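Side-chain contacts in tRNA (cytosine(72)-C(5))-methyltransferase (Pyrococcus horikoshii, PDB 5ZVE), which transfers a methyl group from S-adenosyl-L-methionine to carbon 5 of cytosine 72 in several tRNAs: residues P65-G70 with Q347-G352; M187-V192 with V319-T324; G210-I215 with G223-I228; P354-N359 with R363-K368. One frame throughout, in Å; residues are numbered along the deposited sequence.

Contact 1: residues P65-G70 with Q347-G352; sequences PYLPEG and QSIFIG
With CG turned beside its backbone N and anti to the carbonyl carbon (chi1 -71°), Tyr66 lays its ring against the branched methyl of Ile351. Ile351 itself has CG1 wedged between its backbone N and carbonyl carbon (chi1 57°), which places CG2 anti to the carbonyl carbon and over the centre of the ring face. CG2 sits 3.5 Å from the centroid of the Tyr66 ring and only 6° off the ring normal, a CH-pi contact. Ile351 CD1 also reaches the ring, at 4.0 Å from Tyr66 CD2, and the two side chains run past each other in opposite senses. The segments are loops from different parts of the molecule: 65-70, with a type I turn from Leu67 to Gly70, belongs to the ferredoxin-like family region, and 347-352 leads into strand 353-355 of the methyltransferase sheet. A second apolar touch is looser, Leu67 CD2 meeting Ile349 CD1 at 4.1 Å where the two side chains cross; Leu67 is buried, and it also packs on Leu184 and Met187 of helix 184-193. Gln362 of strand 361-364 grips the 347-352 loop: its NE2 donates to Ile349 O and its OE1 accepts from Ile351 N and Gly352 N.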
loop_
_atom_site.group_PDB
_atom_site.type_symbol
_atom_site.label_atom_id
_atom_site.label_comp_id
_atom_site.label_asym_id
_atom_site.label_seq_id
_atom_site.Cartn_x
_atom_site.Cartn_y
_atom_site.Cartn_z
ATOM N N PRO A 65 -5.031 16.549 -9.948
ATOM C CA PRO A 65 -4.720 17.231 -11.208
ATOM C C PRO A 65 -3.668 16.489 -12.037
ATOM O O PRO A 65 -3.400 16.878 -13.172
ATOM C CB PRO A 65 -4.201 18.593 -10.744
ATOM C CG PRO A 65 -3.587 18.315 -9.411
ATOM C CD PRO A 65 -4.416 17.221 -8.787
ATOM N N TYR A 66 -3.083 15.440 -11.472
ATOM C CA TYR A 66 -2.067 14.653 -12.169
ATOM C C TYR A 66 -2.609 13.315 -12.680
ATOM O O TYR A 66 -2.201 12.828 -13.732
ATOM C CB TYR A 66 -0.874 14.398 -11.256
ATOM C CG TYR A 66 -0.017 15.609 -10.966
ATOM C CD1 TYR A 66 0.708 16.227 -11.978
ATOM C CD2 TYR A 66 0.114 16.101 -9.672
ATOM C CE1 TYR A 66 1.511 17.325 -11.718
ATOM C CE2 TYR A 66 0.918 17.197 -9.401
ATOM C CZ TYR A 66 1.615 17.801 -10.429
ATOM O OH TYR A 66 2.422 18.887 -10.179
ATOM N N LEU A 67 -3.520 12.722 -11.921
ATOM C CA LEU A 67 -4.145 11.464 -12.312
ATOM C C LEU A 67 -5.642 11.648 -12.496
ATOM O O LEU A 67 -6.378 11.750 -11.511
ATOM C CB LEU A 67 -3.894 10.375 -11.269
ATOM C CG LEU A 67 -2.482 9.825 -11.086
ATOM C CD1 LEU A 67 -2.486 8.951 -9.871
ATOM C CD2 LEU A 67 -2.060 9.025 -12.298
ATOM N N PRO A 68 -6.099 11.696 -13.756
ATOM C CA PRO A 68 -7.532 11.824 -14.046
ATOM C C PRO A 68 -8.367 10.708 -13.412
ATOM O O PRO A 68 -9.574 10.869 -13.263
ATOM C CB PRO A 68 -7.599 11.763 -15.582
ATOM C CG PRO A 68 -6.260 11.289 -16.031
ATOM C CD PRO A 68 -5.282 11.684 -14.980
ATOM N N GLU A 69 -7.739 9.600 -13.033
ATOM C CA GLU A 69 -8.474 8.545 -12.345
ATOM C C GLU A 69 -8.271 8.610 -10.831
ATOM O O GLU A 69 -8.697 7.710 -10.103
ATOM C CB GLU A 69 -8.067 7.164 -12.873
ATOM C CG GLU A 69 -6.616 6.771 -12.603
ATOM C CD GLU A 69 -5.668 7.242 -13.691
ATOM O OE1 GLU A 69 -5.609 8.464 -13.950
ATOM O OE2 GLU A 69 -4.981 6.385 -14.285
ATOM N N GLY A 70 -7.629 9.669 -10.347
ATOM C CA GLY A 70 -7.334 9.779 -8.928
ATOM C C GLY A 70 -8.292 10.637 -8.110
ATOM O O GLY A 70 -8.590 11.772 -8.475
ATOM N N GLN A 347 10.421 8.762 -16.789
ATOM C CA GLN A 347 9.064 8.337 -16.488
ATOM C C GLN A 347 8.085 9.433 -16.895
ATOM O O GLN A 347 8.383 10.621 -16.764
ATOM C CB GLN A 347 8.923 7.995 -15.005
ATOM C CG GLN A 347 9.830 6.860 -14.552
ATOM C CD GLN A 347 9.680 6.551 -13.079
ATOM O OE1 GLN A 347 8.687 6.922 -12.454
ATOM N NE2 GLN A 347 10.663 5.856 -12.517
ATOM N N SER A 348 6.917 9.027 -17.386
ATOM C CA SER A 348 5.981 9.958 -18.008
ATOM C C SER A 348 5.372 10.908 -16.989
ATOM O O SER A 348 5.050 12.050 -17.312
ATOM C CB SER A 348 4.873 9.197 -18.736
ATOM O OG SER A 348 4.139 8.382 -17.835
ATOM N N ILE A 349 5.216 10.430 -15.760
ATOM C CA ILE A 349 4.759 11.274 -14.664
ATOM C C ILE A 349 5.821 11.300 -13.578
ATOM O O ILE A 349 6.193 10.262 -13.046
ATOM C CB ILE A 349 3.425 10.770 -14.074
ATOM C CG1 ILE A 349 2.320 10.810 -15.135
ATOM C CG2 ILE A 349 3.037 11.587 -12.847
ATOM C CD1 ILE A 349 1.003 10.201 -14.684
ATOM N N PHE A 350 6.314 12.489 -13.255
ATOM C CA PHE A 350 7.301 12.627 -12.196
ATOM C C PHE A 350 6.880 13.727 -11.238
ATOM O O PHE A 350 7.086 14.908 -11.508
ATOM C CB PHE A 350 8.686 12.934 -12.762
ATOM C CG PHE A 350 9.812 12.510 -11.858
ATOM C CD1 PHE A 350 10.046 13.170 -10.659
ATOM C CD2 PHE A 350 10.647 11.460 -12.213
ATOM C CE1 PHE A 350 11.076 12.782 -9.825
ATOM C CE2 PHE A 350 11.681 11.071 -11.388
ATOM C CZ PHE A 350 11.899 11.732 -10.192
ATOM N N ILE A 351 6.291 13.332 -10.115
ATOM C CA ILE A 351 5.863 14.294 -9.114
ATOM C C ILE A 351 6.485 13.982 -7.758
ATOM O O ILE A 351 6.237 14.677 -6.778
ATOM C CB ILE A 351 4.327 14.323 -8.987
ATOM C CG1 ILE A 351 3.786 12.933 -8.645
ATOM C CG2 ILE A 351 3.699 14.854 -10.274
ATOM C CD1 ILE A 351 2.278 12.805 -8.775
ATOM N N GLY A 352 7.311 12.943 -7.708
ATOM C CA GLY A 352 7.977 12.580 -6.472
ATOM C C GLY A 352 9.321 13.259 -6.342
ATOM O O GLY A 352 9.481 14.413 -6.737
#

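Contact 2: residues M187-V192 with V319-T324; sequences MVTARV and VYSTCT
Thr189 meets the strand chiefly through its methyl: CG2 lies 3.7 Å from Val319 CG1 and 3.8 Å from Ser321 OG, fitting between the side chains of two alternate strand residues. Its CG2 stands anti to the backbone N, while OG1 takes the place beside the N (chi1 -63°). That rotation hands the methyl to the strand and lets OG1 bond back to Pro185 O, one helical turn earlier, so the threonine hydroxyl is satisfied within its own helix. One turn further on, Val192 makes a lighter contact, its CG1 4.4 Å from Val319 CG2. All of this is apolar or van der Waals packing between buried residues.

Around this first shell, Leu271 touches both Thr189 and Val319, and Phe374 touches both Thr189 and Ser321. Ser321 turns OG to the side between its backbone N and carbonyl carbon (chi1 64°), where it hydrogen-bonds Asp273 OD1; Asp273 also pairs with Lys211 and binds the cofactor product. Ser321 is thus a second-shell residue of that pocket, its side chain about 7 Å from the S-adenosyl-L-homocysteine.

Helix 187-192 runs almost exactly antiparallel to strand 319-322, at 173°, with the axes 9.2 Å apart. Beyond the end of the strand comes Cys323, the predicted nucleophile. A helix laid antiparallel over a central strand belongs to the layered alpha/beta architecture of the Rossmann-like class I methyltransferase domain, here in an RsmB/NOP enzyme.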
loop_
_atom_site.group_PDB
_atom_site.type_symbol
_atom_site.label_atom_id
_atom_site.label_comp_id
_atom_site.label_asym_id
_atom_site.label_seq_id
_atom_site.Cartn_x
_atom_site.Cartn_y
_atom_site.Cartn_z
ATOM N N MET A 187 -0.533 4.131 -8.233
ATOM C CA MET A 187 -1.246 4.512 -9.444
ATOM C C MET A 187 -0.308 5.084 -10.506
ATOM O O MET A 187 -0.442 4.785 -11.691
ATOM C CB MET A 187 -2.334 5.521 -9.111
ATOM C CG MET A 187 -3.535 4.924 -8.418
ATOM S SD MET A 187 -4.902 6.098 -8.405
ATOM C CE MET A 187 -4.509 7.068 -6.952
ATOM N N VAL A 188 0.634 5.915 -10.076
ATOM C CA VAL A 188 1.655 6.448 -10.971
ATOM C C VAL A 188 2.428 5.311 -11.641
ATOM O O VAL A 188 2.759 5.383 -12.827
ATOM C CB VAL A 188 2.637 7.375 -10.215
ATOM C CG1 VAL A 188 3.733 7.859 -11.137
ATOM C CG2 VAL A 188 1.893 8.564 -9.619
ATOM N N THR A 189 2.698 4.256 -10.878
ATOM C CA THR A 189 3.439 3.100 -11.380
ATOM C C THR A 189 2.823 2.518 -12.657
ATOM O O THR A 189 3.512 2.356 -13.663
ATOM C CB THR A 189 3.527 1.986 -10.312
ATOM O OG1 THR A 189 4.250 2.465 -9.170
ATOM C CG2 THR A 189 4.227 0.756 -10.870
ATOM N N ALA A 190 1.527 2.221 -12.621
ATOM C CA ALA A 190 0.846 1.642 -13.781
ATOM C C ALA A 190 0.828 2.608 -14.964
ATOM O O ALA A 190 0.957 2.195 -16.116
ATOM C CB ALA A 190 -0.570 1.231 -13.414
ATOM N N ARG A 191 0.659 3.892 -14.675
ATOM C CA ARG A 191 0.712 4.919 -15.712
ATOM C C ARG A 191 2.080 4.967 -16.393
ATOM O O ARG A 191 2.179 4.996 -17.620
ATOM C CB ARG A 191 0.376 6.286 -15.116
ATOM C CG ARG A 191 -1.110 6.534 -14.957
ATOM C CD ARG A 191 -1.696 7.054 -16.261
ATOM N NE ARG A 191 -3.100 7.423 -16.117
ATOM C CZ ARG A 191 -3.824 7.977 -17.080
ATOM N NH1 ARG A 191 -3.273 8.234 -18.259
ATOM N NH2 ARG A 191 -5.094 8.277 -16.864
ATOM N N VAL A 192 3.127 4.972 -15.579
ATOM C CA VAL A 192 4.498 5.068 -16.061
ATOM C C VAL A 192 4.878 3.854 -16.921
ATOM O O VAL A 192 5.774 3.930 -17.759
ATOM C CB VAL A 192 5.465 5.234 -14.855
ATOM C CG1 VAL A 192 6.915 4.998 -15.241
ATOM C CG2 VAL A 192 5.274 6.613 -14.220
ATOM N N VAL A 319 9.072 -2.071 -15.472
ATOM C CA VAL A 319 8.831 -1.142 -14.383
ATOM C C VAL A 319 8.981 -1.887 -13.066
ATOM O O VAL A 319 8.274 -2.863 -12.800
ATOM C CB VAL A 319 7.442 -0.471 -14.475
ATOM C CG1 VAL A 319 7.053 0.120 -13.131
ATOM C CG2 VAL A 319 7.450 0.608 -15.545
ATOM N N TYR A 320 9.925 -1.420 -12.259
ATOM C CA TYR A 320 10.199 -1.983 -10.950
ATOM C C TYR A 320 9.725 -1.026 -9.867
ATOM O O TYR A 320 10.059 0.158 -9.891
ATOM C CB TYR A 320 11.696 -2.268 -10.816
ATOM C CG TYR A 320 12.160 -2.806 -9.484
ATOM C CD1 TYR A 320 12.102 -4.168 -9.200
ATOM C CD2 TYR A 320 12.714 -1.962 -8.528
ATOM C CE1 TYR A 320 12.556 -4.670 -7.987
ATOM C CE2 TYR A 320 13.166 -2.453 -7.314
ATOM C CZ TYR A 320 13.089 -3.811 -7.049
ATOM O OH TYR A 320 13.538 -4.304 -5.841
ATOM N N SER A 321 8.927 -1.527 -8.932
ATOM C CA SER A 321 8.464 -0.692 -7.833
ATOM C C SER A 321 8.480 -1.431 -6.501
ATOM O O SER A 321 8.279 -2.644 -6.439
ATOM C CB SER A 321 7.053 -0.153 -8.119
ATOM O OG SER A 321 6.093 -1.193 -8.189
ATOM N N THR A 322 8.727 -0.682 -5.433
ATOM C CA THR A 322 8.608 -1.203 -4.076
ATOM C C THR A 322 7.930 -0.182 -3.175
ATOM O O THR A 322 7.910 1.011 -3.481
ATOM C CB THR A 322 9.981 -1.556 -3.459
ATOM O OG1 THR A 322 10.659 -0.346 -3.095
ATOM C CG2 THR A 322 10.852 -2.351 -4.432
ATOM N N CYS A 323 7.372 -0.659 -2.067
ATOM C CA CYS A 323 6.884 0.224 -1.014
ATOM C C CYS A 323 7.871 0.230 0.148
ATOM O O CYS A 323 7.483 0.121 1.308
ATOM C CB CYS A 323 5.488 -0.203 -0.541
ATOM S SG CYS A 323 5.388 -1.870 0.174
ATOM N N THR A 324 9.153 0.367 -0.173
ATOM C CA THR A 324 10.189 0.380 0.846
ATOM C C THR A 324 11.170 1.520 0.609
ATOM O O THR A 324 11.269 2.049 -0.495
ATOM C CB THR A 324 10.953 -0.958 0.891
ATOM O OG1 THR A 324 11.612 -1.091 2.153
ATOM C CG2 THR A 324 11.978 -1.042 -0.231
#

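Contact 3: residues G210-I215 with G223-I228; sequences GKTTHI and GEIIAI. With SAH (S-adenosyl-L-homocysteine), chain C.
Ile225 points from strand 225-228 at helix 210-215; both its branches touch Thr212, and the CG1-CD1 branch alone also meets Ile215. From CB, CG2 goes anti to the backbone N and meets Thr212 CG2 at 3.9 Å. The other branch leaves through CG1, 4.1 Å from Ile215 CG2, and extends (chi2 168°) to CD1, which ends in a tight fit 3.5 Å from Ile215 CG2 and 3.7 Å from Thr212 O. Ala227 CB also meets the Thr212 methyl, at 4.0 Å. Thr212 CG2 stands anti to the backbone N, with OG1 beside it (chi1 -57°), which turns the methyl to the strand and leaves OG1 to hydrogen-bond Asp203 OD2.

The helix and strand 225-228 are antiparallel within 4°, following strand 201-203 in a beta-alpha-beta unit of the Rossmann-like domain. At the start of the helix, Gly210 N and Lys211 N, both of the established S-adenosyl-L-methionine site, donate to the carboxylate of S-adenosyl-L-homocysteine, Gly210 N to OXT at 3.0 Å and Lys211 N to O at 3.2 Å. The Lys211 chain runs alongside that O, and its NZ makes a salt bridge to Asp273 OD2 and a hydrogen bond to Ser186 OG. Methyl packing thus fixes the helix against the sheet while its first-turn amides face the ligand, so the helix N-terminus would be expected to stabilise the negative carboxylate.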
loop_
_atom_site.group_PDB
_atom_site.type_symbol
_atom_site.label_atom_id
_atom_site.label_comp_id
_atom_site.label_asym_id
_atom_site.label_seq_id
_atom_site.Cartn_x
_atom_site.Cartn_y
_atom_site.Cartn_z
ATOM N N GLY A 210 -4.099 -4.794 -7.469
ATOM C CA GLY A 210 -4.216 -3.350 -7.529
ATOM C C GLY A 210 -3.679 -2.773 -8.825
ATOM O O GLY A 210 -4.387 -2.087 -9.555
ATOM N N LYS A 211 -2.420 -3.064 -9.125
ATOM C CA LYS A 211 -1.798 -2.519 -10.320
ATOM C C LYS A 211 -2.240 -3.277 -11.562
ATOM O O LYS A 211 -2.277 -2.715 -12.654
ATOM C CB LYS A 211 -0.274 -2.524 -10.191
ATOM C CG LYS A 211 0.246 -1.590 -9.105
ATOM C CD LYS A 211 1.735 -1.772 -8.866
ATOM C CE LYS A 211 2.228 -0.823 -7.792
ATOM N NZ LYS A 211 1.691 -1.188 -6.451
ATOM N N THR A 212 -2.571 -4.553 -11.405
ATOM C CA THR A 212 -3.028 -5.329 -12.552
ATOM C C THR A 212 -4.341 -4.783 -13.114
ATOM O O THR A 212 -4.480 -4.590 -14.323
ATOM C CB THR A 212 -3.217 -6.806 -12.198
ATOM O OG1 THR A 212 -1.990 -7.331 -11.677
ATOM C CG2 THR A 212 -3.616 -7.598 -13.433
ATOM N N THR A 213 -5.296 -4.520 -12.229
ATOM C CA THR A 213 -6.610 -4.053 -12.654
ATOM C C THR A 213 -6.547 -2.618 -13.178
ATOM O O THR A 213 -7.345 -2.226 -14.025
ATOM C CB THR A 213 -7.642 -4.159 -11.509
ATOM O OG1 THR A 213 -7.134 -3.530 -10.325
ATOM C CG2 THR A 213 -7.936 -5.623 -11.207
ATOM N N HIS A 214 -5.591 -1.843 -12.679
ATOM C CA HIS A 214 -5.357 -0.500 -13.195
ATOM C C HIS A 214 -4.892 -0.561 -14.652
ATOM O O HIS A 214 -5.359 0.207 -15.493
ATOM C CB HIS A 214 -4.335 0.236 -12.323
ATOM C CG HIS A 214 -4.203 1.693 -12.635
ATOM N ND1 HIS A 214 -3.286 2.507 -12.008
ATOM C CD2 HIS A 214 -4.876 2.485 -13.506
ATOM C CE1 HIS A 214 -3.394 3.737 -12.481
ATOM N NE2 HIS A 214 -4.353 3.750 -13.389
ATOM N N ILE A 215 -3.977 -1.482 -14.946
ATOM C CA ILE A 215 -3.535 -1.722 -16.318
ATOM C C ILE A 215 -4.720 -2.098 -17.201
ATOM O O ILE A 215 -4.844 -1.638 -18.340
ATOM C CB ILE A 215 -2.474 -2.839 -16.396
ATOM C CG1 ILE A 215 -1.256 -2.488 -15.546
ATOM C CG2 ILE A 215 -2.047 -3.072 -17.836
ATOM C CD1 ILE A 215 -0.371 -1.425 -16.147
ATOM N N GLY A 223 -6.847 -6.356 -25.132
ATOM C CA GLY A 223 -5.593 -7.073 -24.989
ATOM C C GLY A 223 -5.643 -8.181 -23.954
ATOM O O GLY A 223 -6.703 -8.739 -23.665
ATOM N N GLU A 224 -4.482 -8.517 -23.404
ATOM C CA GLU A 224 -4.405 -9.522 -22.352
ATOM C C GLU A 224 -3.303 -9.166 -21.362
ATOM O O GLU A 224 -2.241 -8.668 -21.747
ATOM C CB GLU A 224 -4.164 -10.917 -22.947
ATOM C CG GLU A 224 -3.828 -11.999 -21.917
ATOM C CD GLU A 224 -3.559 -13.358 -22.545
ATOM O OE1 GLU A 224 -4.488 -14.194 -22.584
ATOM O OE2 GLU A 224 -2.413 -13.597 -22.985
ATOM N N ILE A 225 -3.576 -9.404 -20.084
ATOM C CA ILE A 225 -2.587 -9.212 -19.037
ATOM C C ILE A 225 -2.337 -10.534 -18.334
ATOM O O ILE A 225 -3.271 -11.188 -17.865
ATOM C CB ILE A 225 -3.036 -8.170 -18.002
ATOM C CG1 ILE A 225 -3.449 -6.868 -18.690
ATOM C CG2 ILE A 225 -1.930 -7.928 -16.983
ATOM C CD1 ILE A 225 -4.173 -5.901 -17.762
ATOM N N ILE A 226 -1.076 -10.935 -18.273
ATOM C CA ILE A 226 -0.708 -12.128 -17.534
ATOM C C ILE A 226 -0.305 -11.743 -16.126
ATOM O O ILE A 226 0.637 -10.976 -15.934
ATOM C CB ILE A 226 0.436 -12.881 -18.215
ATOM C CG1 ILE A 226 -0.002 -13.335 -19.606
ATOM C CG2 ILE A 226 0.864 -14.066 -17.365
ATOM C CD1 ILE A 226 1.126 -13.772 -20.474
ATOM N N ALA A 227 -1.021 -12.276 -15.144
ATOM C CA ALA A 227 -0.799 -11.902 -13.754
ATOM C C ALA A 227 -0.333 -13.087 -12.926
ATOM O O ALA A 227 -1.026 -14.097 -12.816
ATOM C CB ALA A 227 -2.061 -11.310 -13.162
ATOM N N ILE A 228 0.849 -12.949 -12.338
ATOM C CA ILE A 228 1.481 -14.042 -11.614
ATOM C C ILE A 228 1.505 -13.783 -10.115
ATOM O O ILE A 228 1.779 -12.669 -9.683
ATOM C CB ILE A 228 2.927 -14.254 -12.103
ATOM C CG1 ILE A 228 2.948 -14.521 -13.608
ATOM C CG2 ILE A 228 3.610 -15.368 -11.331
ATOM C CD1 ILE A 228 4.327 -14.557 -14.191
HETATM N N SAH C . 1.335 -5.699 -7.079
HETATM C CA SAH C . 0.296 -6.038 -6.113
HETATM C CB SAH C . 0.883 -6.261 -4.720
HETATM C CG SAH C . 2.229 -6.990 -4.664
HETATM S SD SAH C . 2.590 -7.546 -2.981
HETATM C C SAH C . -0.840 -5.012 -6.073
HETATM O O SAH C . -0.727 -3.906 -6.603
HETATM O OXT SAH C . -1.905 -5.265 -5.512
HETATM C "C5'" SAH C . 3.865 -8.724 -3.513
HETATM C "C4'" SAH C . 3.321 -10.079 -3.961
HETATM O "O4'" SAH C . 4.387 -10.909 -4.376
HETATM C "C3'" SAH C . 2.582 -10.855 -2.878
HETATM O "O3'" SAH C . 1.235 -11.004 -3.259
HETATM C "C2'" SAH C . 3.226 -12.228 -2.845
HETATM O "O2'" SAH C . 2.241 -13.230 -2.892
HETATM C "C1'" SAH C . 4.038 -12.255 -4.124
HETATM N N9 SAH C . 5.230 -13.129 -4.067
HETATM C C8 SAH C . 6.141 -13.272 -3.052
HETATM N N7 SAH C . 7.076 -14.175 -3.436
HETATM C C5 SAH C . 6.773 -14.610 -4.679
HETATM C C6 SAH C . 7.381 -15.521 -5.536
HETATM N N6 SAH C . 8.491 -16.162 -5.178
HETATM N N1 SAH C . 6.823 -15.758 -6.774
HETATM C C2 SAH C . 5.671 -15.097 -7.157
HETATM N N3 SAH C . 5.072 -14.197 -6.302
HETATM C C4 SAH C . 5.617 -13.958 -5.084
#

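Contact 4: residues P354-N359 with R363-K368; sequences PGIGMN and RFYPHK
Over one face of the Arg363 guanidinium lies the side chain of Ile356, crossing it at a slant, with CG1 3.8 Å from Arg363 NE and CD1 offset toward the rim of the group. NE also pairs with Glu331 OE2 in a salt bridge, and NH2 bonds Leu325 O, so bonds to NE and NH2 fix the turn of the flat group that Ile356 covers. The same carboxylate oxygen accepts from Ile356 N, tying both partners to Glu331.

Tyr365 brings its OH to 3.6 Å from Ile356 CD1. A water joins the phenol to the other segment: it donates to Pro354 O at 2.9 Å and lies 2.7 Å from Tyr365 OH. Pro354, Gly355 and Arg363 belong to the beta hairpin of strands 353-355 and 361-364, whose second strand pairs antiparallel with strand 374-381 of the methyltransferase sheet; Ile356 and Tyr365 come just after the strands. The type II turn from Gly355 to Met358 carries Gly357 at positive phi (58°).

Nearer the backbone, the aliphatic part of Arg363, extended from CG to NE, lies along the first strand: CB is 4.0 Å from Pro354 O and CD 4.1 Å from Gly355 CA. Past the second strand, Tyr365 takes the N-cap position of helix 366-369, and Tyr365 N bonds His369 ND1.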
loop_
_atom_site.group_PDB
_atom_site.type_symbol
_atom_site.label_atom_id
_atom_site.label_comp_id
_atom_site.label_asym_id
_atom_site.label_seq_id
_atom_site.Cartn_x
_atom_site.Cartn_y
_atom_site.Cartn_z
ATOM N N PRO A 354 13.798 12.779 -6.768
ATOM C CA PRO A 354 14.858 11.969 -7.381
ATOM C C PRO A 354 15.308 10.846 -6.455
ATOM O O PRO A 354 15.093 10.923 -5.246
ATOM C CB PRO A 354 15.997 12.975 -7.612
ATOM C CG PRO A 354 15.630 14.201 -6.824
ATOM C CD PRO A 354 14.142 14.211 -6.721
ATOM N N GLY A 355 15.926 9.813 -7.019
ATOM C CA GLY A 355 16.453 8.720 -6.226
ATOM C C GLY A 355 17.744 9.124 -5.543
ATOM O O GLY A 355 18.223 10.242 -5.724
ATOM N N ILE A 356 18.311 8.215 -4.757
ATOM C CA ILE A 356 19.566 8.486 -4.071
ATOM C C ILE A 356 20.753 8.362 -5.027
ATOM O O ILE A 356 21.112 7.258 -5.436
ATOM C CB ILE A 356 19.781 7.530 -2.883
ATOM C CG1 ILE A 356 18.492 7.373 -2.068
ATOM C CG2 ILE A 356 20.934 8.012 -2.023
ATOM C CD1 ILE A 356 18.124 8.587 -1.256
ATOM N N GLY A 357 21.361 9.498 -5.367
ATOM C CA GLY A 357 22.509 9.528 -6.259
ATOM C C GLY A 357 22.189 8.902 -7.599
ATOM O O GLY A 357 23.005 8.180 -8.180
ATOM N N MET A 358 20.998 9.196 -8.104
ATOM C CA MET A 358 20.491 8.496 -9.271
ATOM C C MET A 358 19.309 9.239 -9.891
ATOM O O MET A 358 18.364 9.589 -9.191
ATOM C CB MET A 358 20.082 7.093 -8.870
ATOM C CG MET A 358 19.671 6.258 -10.016
ATOM S SD MET A 358 19.516 4.561 -9.487
ATOM C CE MET A 358 18.709 3.984 -10.938
ATOM N N ASN A 359 19.349 9.438 -11.208
ATOM C CA ASN A 359 18.618 10.544 -11.829
ATOM C C ASN A 359 17.187 10.305 -12.320
ATOM O O ASN A 359 16.325 11.163 -12.126
ATOM C CB ASN A 359 19.438 11.081 -13.004
ATOM C CG ASN A 359 20.262 12.295 -12.626
ATOM O OD1 ASN A 359 19.823 13.136 -11.839
ATOM N ND2 ASN A 359 21.463 12.393 -13.186
ATOM N N ARG A 363 11.274 8.588 -6.346
ATOM C CA ARG A 363 10.994 8.212 -4.966
ATOM C C ARG A 363 9.873 9.050 -4.379
ATOM O O ARG A 363 9.710 10.219 -4.722
ATOM C CB ARG A 363 12.241 8.352 -4.092
ATOM C CG ARG A 363 13.054 7.071 -3.938
ATOM C CD ARG A 363 14.276 7.318 -3.079
ATOM N NE ARG A 363 15.024 6.098 -2.791
ATOM C CZ ARG A 363 14.908 5.406 -1.661
ATOM N NH1 ARG A 363 14.062 5.807 -0.716
ATOM N NH2 ARG A 363 15.633 4.311 -1.474
ATOM N N PHE A 364 9.108 8.434 -3.486
ATOM C CA PHE A 364 8.090 9.130 -2.725
ATOM C C PHE A 364 8.423 9.053 -1.242
ATOM O O PHE A 364 8.863 8.015 -0.745
ATOM C CB PHE A 364 6.704 8.544 -3.000
ATOM C CG PHE A 364 6.188 8.825 -4.388
ATOM C CD1 PHE A 364 6.469 7.964 -5.436
ATOM C CD2 PHE A 364 5.417 9.949 -4.637
ATOM C CE1 PHE A 364 5.993 8.223 -6.713
ATOM C CE2 PHE A 364 4.934 10.214 -5.911
ATOM C CZ PHE A 364 5.225 9.349 -6.951
ATOM N N TYR A 365 8.249 10.176 -0.553
ATOM C CA TYR A 365 8.506 10.265 0.876
ATOM C C TYR A 365 7.250 10.734 1.592
ATOM O O TYR A 365 6.521 11.573 1.065
ATOM C CB TYR A 365 9.657 11.225 1.161
ATOM C CG TYR A 365 10.994 10.767 0.628
ATOM C CD1 TYR A 365 11.765 9.856 1.336
ATOM C CD2 TYR A 365 11.489 11.255 -0.576
ATOM C CE1 TYR A 365 12.996 9.437 0.858
ATOM C CE2 TYR A 365 12.719 10.842 -1.063
ATOM C CZ TYR A 365 13.465 9.933 -0.340
ATOM O OH TYR A 365 14.690 9.514 -0.807
ATOM N N PRO A 366 6.994 10.200 2.800
ATOM C CA PRO A 366 5.781 10.575 3.538
ATOM C C PRO A 366 5.728 12.054 3.931
ATOM O O PRO A 366 4.654 12.654 3.899
ATOM C CB PRO A 366 5.836 9.679 4.787
ATOM C CG PRO A 366 7.273 9.314 4.940
ATOM C CD PRO A 366 7.817 9.228 3.538
ATOM N N HIS A 367 6.867 12.633 4.294
ATOM C CA HIS A 367 6.892 14.019 4.751
ATOM C C HIS A 367 6.879 15.007 3.590
ATOM O O HIS A 367 6.480 16.154 3.755
ATOM C CB HIS A 367 8.111 14.265 5.649
ATOM C CG HIS A 367 9.426 14.136 4.946
ATOM N ND1 HIS A 367 9.803 12.998 4.265
ATOM C CD2 HIS A 367 10.465 14.999 4.837
ATOM C CE1 HIS A 367 11.009 13.172 3.754
ATOM N NE2 HIS A 367 11.434 14.376 4.088
ATOM N N LYS A 368 7.318 14.570 2.416
ATOM C CA LYS A 368 7.324 15.447 1.247
ATOM C C LYS A 368 6.062 15.334 0.390
ATOM O O LYS A 368 5.575 16.334 -0.125
ATOM C CB LYS A 368 8.556 15.172 0.377
ATOM C CG LYS A 368 9.883 15.506 1.037
ATOM C CD LYS A 368 11.045 15.294 0.073
ATOM C CE LYS A 368 12.358 15.798 0.661
ATOM N NZ LYS A 368 13.520 15.477 -0.214
HETATM O O HOH W 1 15.736 11.386 -2.418
#

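How the contacts relate
Contacts 2 and 3 are buried, each laying a helix antiparallel on a strand of the same large sheet through threonine, valine, isoleucine and alanine methyls; contacts 1 and 4 are only partly buried. Contact 1 relies on a ring face and leucine and isoleucine methyls between two loops, contact 4 on a salt-bridged guanidinium, an isoleucine and a water. Helices 184-193 and 210-218 touch each other, Ala190 packing on His214 and Ile215. Glu69 of contact 1 reaches both helices, through a salt bridge to Arg191 and a probable hydrogen bond to His214. Phe364 of contact 4 packs on Ile351 and Gly352 of contact 1, whereas contacts 3 and 4 do not touch.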